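Local atomic coordinates of EKC/KEOPS complex subunit PCC1 (Saccharomyces cerevisiae, PDB entry 4WXA), a protein that serves as the dimerization module of the yeast KEOPS complex, which is required for the threonylcarbamoyl modification of adenosine 37 in tRNAs reading codons that begin with adenine. Residues E22-I27 and E82-L87; V56-I61 and V68-I73. All blocks are in the same frame, centred on the assembly; numbering follows the deposited sequence.

Both contacts use the long helix 63-88, but at places far apart along it. Contact 2 lies in the core: residues 68-73 cover strand 53-60, and all four residues that touch are buried. Contact 1 is a surface contact, where residues 82-87 meet the short helix 22-31 largely through one methionine. The centres of the two contacts are about 22 Å apart, on opposite sides of the chain's centre. Neither has a hydrogen bond across it, and the partner protein GON7 borders both. Contact 2 packs an aromatic ring against aliphatic branches, helix on sheet; contact 1 sets a thioether on a helix flank.

Contact 1 (E22-I27 and E82-L87); sequences ERQATI and EAMDVL
Met84 reaches from helix 63-88 to the flank of helix 22-31 and lays its terminal methyl between Gln24 and Ile27. Beyond CG the methionine chain is extended (chi2 169°, chi3 -169°), which carries SD and CE well away from their own helix; the backbones stay apart, with the CA atoms of Gln24 and Met84 7.9 Å from each other. The close packing is all at this far end. Met84 CE lies 3.4 Å from Ile27 CG2, the two side chains crossing at a slant, and the same methyl sits 3.3 Å from the backbone O of Gln24. One step back along the chain, Met84 SD passes 4.2 Å from Gln24 CB. No hydrogen bond spans the contact; the methyl meets one apolar branch and one carbonyl oxygen by van der Waals contact. Toward solvent the contact loosens: Ile27 is exposed and gives Met84 mainly its CG2 branch, while the partly exposed Gln24 turns its amide back to the residues just before its helix, where OE1 takes a hydrogen bond from the backbone N of Glu20. In the fold, Phe19, in the loop between strand 11-18 and helix 22-31, touches both Gln24 and Met84; Leu67 of the GON7 chain packs on the same pair, and Ala25, facing away from Met84, and its neighbour Thr26 rest on Ser49 of strand 43-50.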
loop_
_atom_site.group_PDB
_atom_site.type_symbol
_atom_site.label_atom_id
_atom_site.label_comp_id
_atom_site.label_asym_id
_atom_site.label_seq_id
_atom_site.Cartn_x
_atom_site.Cartn_y
_atom_site.Cartn_z
ATOM N N GLU A 22 8.423 -14.918 -15.817
ATOM C CA GLU A 22 8.941 -15.278 -14.513
ATOM C C GLU A 22 10.257 -14.503 -14.183
ATOM O O GLU A 22 10.406 -13.946 -13.064
ATOM C CB GLU A 22 9.058 -16.792 -14.359
ATOM C CG GLU A 22 10.007 -17.303 -13.225
ATOM C CD GLU A 22 9.973 -18.836 -12.994
ATOM N N ARG A 23 11.108 -14.326 -15.177
ATOM C CA ARG A 23 12.335 -13.542 -15.008
ATOM C C ARG A 23 12.107 -12.084 -14.707
ATOM O O ARG A 23 12.830 -11.492 -13.906
ATOM C CB ARG A 23 13.247 -13.644 -16.240
ATOM C CG ARG A 23 14.683 -13.357 -15.896
ATOM N N GLN A 24 11.154 -11.469 -15.391
ATOM C CA GLN A 24 10.882 -10.087 -15.148
ATOM C C GLN A 24 10.437 -9.912 -13.672
ATOM O O GLN A 24 10.808 -8.951 -13.023
ATOM C CB GLN A 24 9.771 -9.639 -16.018
ATOM C CG GLN A 24 10.196 -9.236 -17.396
ATOM C CD GLN A 24 9.043 -8.667 -18.252
ATOM O OE1 GLN A 24 7.867 -8.705 -17.877
ATOM N NE2 GLN A 24 9.401 -8.117 -19.390
ATOM N N ALA A 25 9.670 -10.859 -13.146
ATOM C CA ALA A 25 9.165 -10.710 -11.776
ATOM C C ALA A 25 10.291 -10.947 -10.741
ATOM O O ALA A 25 10.258 -10.421 -9.605
ATOM C CB ALA A 25 8.026 -11.654 -11.514
ATOM N N THR A 26 11.189 -11.831 -11.088
ATOM C CA THR A 26 12.306 -12.168 -10.223
ATOM C C THR A 26 13.150 -10.957 -10.108
ATOM O O THR A 26 13.597 -10.599 -9.033
ATOM C CB THR A 26 13.135 -13.272 -10.819
ATOM O OG1 THR A 26 12.427 -14.465 -10.626
ATOM C CG2 THR A 26 14.442 -13.500 -10.079
ATOM N N ILE A 27 13.350 -10.296 -11.219
ATOM C CA ILE A 27 14.251 -9.188 -11.215
ATOM C C ILE A 27 13.668 -8.029 -10.479
ATOM O O ILE A 27 14.367 -7.415 -9.678
ATOM C CB ILE A 27 14.559 -8.802 -12.643
ATOM C CG1 ILE A 27 15.660 -9.750 -13.155
ATOM C CG2 ILE A 27 15.032 -7.364 -12.752
ATOM C CD1 ILE A 27 15.802 -9.748 -14.662
ATOM N N GLU A 82 8.528 0.996 -15.684
ATOM C CA GLU A 82 8.948 1.902 -16.753
ATOM C C GLU A 82 10.288 1.389 -17.322
ATOM O O GLU A 82 10.406 1.168 -18.506
ATOM C CB GLU A 82 9.059 3.336 -16.218
ATOM C CG GLU A 82 9.149 4.462 -17.252
ATOM N N ALA A 83 11.276 1.161 -16.461
ATOM C CA ALA A 83 12.620 0.757 -16.887
ATOM C C ALA A 83 12.562 -0.514 -17.683
ATOM O O ALA A 83 13.213 -0.651 -18.685
ATOM C CB ALA A 83 13.524 0.531 -15.673
ATOM N N MET A 84 11.779 -1.461 -17.222
ATOM C CA MET A 84 11.620 -2.704 -17.955
ATOM C C MET A 84 10.960 -2.538 -19.321
ATOM O O MET A 84 11.341 -3.208 -20.275
ATOM C CB MET A 84 10.823 -3.690 -17.116
ATOM C CG MET A 84 11.722 -4.689 -16.472
ATOM S SD MET A 84 10.892 -5.661 -15.260
ATOM C CE MET A 84 12.342 -6.405 -14.555
ATOM N N ASP A 85 9.971 -1.644 -19.405
ATOM C CA ASP A 85 9.348 -1.238 -20.672
ATOM C C ASP A 85 10.388 -0.707 -21.674
ATOM O O ASP A 85 10.368 -1.039 -22.856
ATOM C CB ASP A 85 8.297 -0.142 -20.356
ATOM C CG ASP A 85 7.285 0.109 -21.477
ATOM O OD1 ASP A 85 7.306 -0.533 -22.556
ATOM O OD2 ASP A 85 6.429 1.005 -21.242
ATOM N N VAL A 86 11.281 0.147 -21.203
ATOM C CA VAL A 86 12.291 0.714 -22.063
ATOM C C VAL A 86 13.227 -0.420 -22.573
ATOM O O VAL A 86 13.429 -0.577 -23.761
ATOM C CB VAL A 86 13.084 1.790 -21.287
ATOM C CG1 VAL A 86 14.379 2.158 -21.992
ATOM C CG2 VAL A 86 12.245 3.028 -21.065
ATOM N N LEU A 87 13.752 -1.225 -21.664
ATOM C CA LEU A 87 14.717 -2.232 -22.011
ATOM C C LEU A 87 14.215 -3.344 -22.934
ATOM O O LEU A 87 14.936 -3.730 -23.836
ATOM C CB LEU A 87 15.302 -2.870 -20.747
ATOM C CG LEU A 87 16.237 -1.964 -19.959
ATOM C CD1 LEU A 87 16.666 -2.662 -18.681
ATOM C CD2 LEU A 87 17.439 -1.624 -20.814
#

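Contact 2 (V56-I61 and V68-I73); sequences VQFRSI and VGVSSI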
loop_
_atom_site.group_PDB
_atom_site.type_symbol
_atom_site.label_atom_id
_atom_site.label_comp_id
_atom_site.label_asym_id
_atom_site.label_seq_id
_atom_site.Cartn_x
_atom_site.Cartn_y
_atom_site.Cartn_z
ATOM N N VAL A 56 3.261 -8.428 -2.965
ATOM C CA VAL A 56 3.711 -7.517 -1.913
ATOM C C VAL A 56 2.616 -7.422 -0.818
ATOM O O VAL A 56 1.492 -6.950 -1.042
ATOM C CB VAL A 56 3.886 -6.103 -2.453
ATOM C CG1 VAL A 56 4.584 -5.204 -1.436
ATOM C CG2 VAL A 56 4.749 -6.076 -3.654
ATOM N N GLN A 57 2.952 -7.904 0.353
ATOM C CA GLN A 57 2.095 -7.960 1.501
ATOM C C GLN A 57 2.530 -6.834 2.510
ATOM O O GLN A 57 3.691 -6.821 2.998
ATOM C CB GLN A 57 2.280 -9.321 2.093
ATOM C CG GLN A 57 1.480 -9.660 3.324
ATOM C CD GLN A 57 -0.013 -9.571 3.025
ATOM O OE1 GLN A 57 -0.547 -10.383 2.250
ATOM N NE2 GLN A 57 -0.678 -8.544 3.587
ATOM N N PHE A 58 1.631 -5.854 2.715
ATOM C CA PHE A 58 1.759 -4.842 3.789
ATOM C C PHE A 58 0.947 -5.217 5.026
ATOM O O PHE A 58 -0.121 -5.819 4.916
ATOM C CB PHE A 58 1.235 -3.513 3.282
ATOM C CG PHE A 58 1.790 -3.106 1.958
ATOM C CD1 PHE A 58 1.237 -3.577 0.794
ATOM C CD2 PHE A 58 2.867 -2.241 1.872
ATOM C CE1 PHE A 58 1.746 -3.201 -0.462
ATOM C CE2 PHE A 58 3.380 -1.863 0.646
ATOM C CZ PHE A 58 2.812 -2.358 -0.538
ATOM N N ARG A 59 1.444 -4.842 6.183
ATOM C CA ARG A 59 0.787 -5.003 7.477
ATOM C C ARG A 59 1.064 -3.709 8.216
ATOM O O ARG A 59 2.199 -3.194 8.185
ATOM C CB ARG A 59 1.352 -6.168 8.277
ATOM C CG ARG A 59 1.328 -7.483 7.521
ATOM C CD ARG A 59 1.715 -8.703 8.357
ATOM N NE ARG A 59 3.168 -8.845 8.464
ATOM C CZ ARG A 59 3.964 -9.155 7.436
ATOM N N SER A 60 0.052 -3.152 8.876
ATOM C CA SER A 60 0.232 -1.855 9.557
ATOM C C SER A 60 -0.695 -1.714 10.723
ATOM O O SER A 60 -1.705 -2.402 10.812
ATOM C CB SER A 60 -0.059 -0.762 8.564
ATOM O OG SER A 60 0.130 0.506 9.118
ATOM N N ILE A 61 -0.365 -0.819 11.626
ATOM C CA ILE A 61 -1.208 -0.623 12.807
ATOM C C ILE A 61 -2.460 0.179 12.527
ATOM O O ILE A 61 -3.410 0.097 13.315
ATOM C CB ILE A 61 -0.495 0.077 13.970
ATOM C CG1 ILE A 61 0.058 1.427 13.533
ATOM C CG2 ILE A 61 0.554 -0.863 14.540
ATOM C CD1 ILE A 61 0.480 2.313 14.704
ATOM N N VAL A 68 0.444 6.064 3.733
ATOM C CA VAL A 68 1.795 6.565 3.511
ATOM C C VAL A 68 2.749 5.500 2.907
ATOM O O VAL A 68 3.502 5.795 1.982
ATOM C CB VAL A 68 2.436 7.041 4.834
ATOM C CG1 VAL A 68 3.915 7.381 4.654
ATOM C CG2 VAL A 68 1.697 8.245 5.379
ATOM N N GLY A 69 2.724 4.292 3.465
ATOM C CA GLY A 69 3.680 3.247 3.118
ATOM C C GLY A 69 3.400 2.656 1.751
ATOM O O GLY A 69 4.329 2.509 0.931
ATOM N N VAL A 70 2.121 2.327 1.500
ATOM C CA VAL A 70 1.725 1.692 0.243
ATOM C C VAL A 70 1.947 2.544 -0.974
ATOM O O VAL A 70 2.512 2.065 -1.931
ATOM C CB VAL A 70 0.300 1.244 0.287
ATOM C CG1 VAL A 70 -0.121 0.636 -1.041
ATOM C CG2 VAL A 70 0.186 0.206 1.370
ATOM N N SER A 71 1.530 3.802 -0.938
ATOM C CA SER A 71 1.719 4.680 -2.073
ATOM C C SER A 71 3.181 4.781 -2.483
ATOM O O SER A 71 3.513 4.776 -3.689
ATOM C CB SER A 71 1.246 6.077 -1.765
ATOM O OG SER A 71 1.138 6.787 -2.985
ATOM N N SER A 72 4.044 4.914 -1.484
ATOM C CA SER A 72 5.465 5.110 -1.742
ATOM C C SER A 72 6.086 3.883 -2.452
ATOM O O SER A 72 6.835 4.018 -3.416
ATOM C CB SER A 72 6.183 5.344 -0.428
ATOM O OG SER A 72 7.534 4.979 -0.573
ATOM N N ILE A 73 5.759 2.692 -1.983
ATOM C CA ILE A 73 6.269 1.500 -2.585
ATOM C C ILE A 73 5.728 1.287 -3.978
ATOM O O ILE A 73 6.480 0.939 -4.901
ATOM C CB ILE A 73 6.096 0.298 -1.659
ATOM C CG1 ILE A 73 7.065 0.537 -0.480
ATOM C CG2 ILE A 73 6.359 -1.060 -2.371
ATOM C CD1 ILE A 73 7.169 -0.620 0.439
#
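With CG anti to its carbonyl carbon (chi1 -50°), Phe58 sends its ring off the strand toward helix 68-73, where Val70, whose CG2 likewise lies anti to the carbonyl carbon, turns that branch to meet it. The methyl stands over the middle of one ring face, 3.7 Å from the centroid of the Phe58 ring and 12° off the ring normal, a well-centred CH-pi contact. Ile73, three residues on from Val70, comes to the ring differently: its CD1 lies at the edge, near the ring plane, 4.0 Å from Phe58 CE2. The strand and helix segments run nearly antiparallel, at 157°, with their axes 9.8 Å apart at closest approach. Cut back to an alanine, Phe58 would probably leave Val70 CG2 with no ring face beneath it and open a gap between sheet and helix. Leu13, Phe43 and Val45 from the flanking strands and Leu66 from the helix also touch the ring, while Ile81 of the GON7 chain packs on Val70. With no hydrogen bond across the contact, the helix's hold on the sheet here is probably a matter of dispersion and the exclusion of water from a buried aromatic-aliphatic cluster.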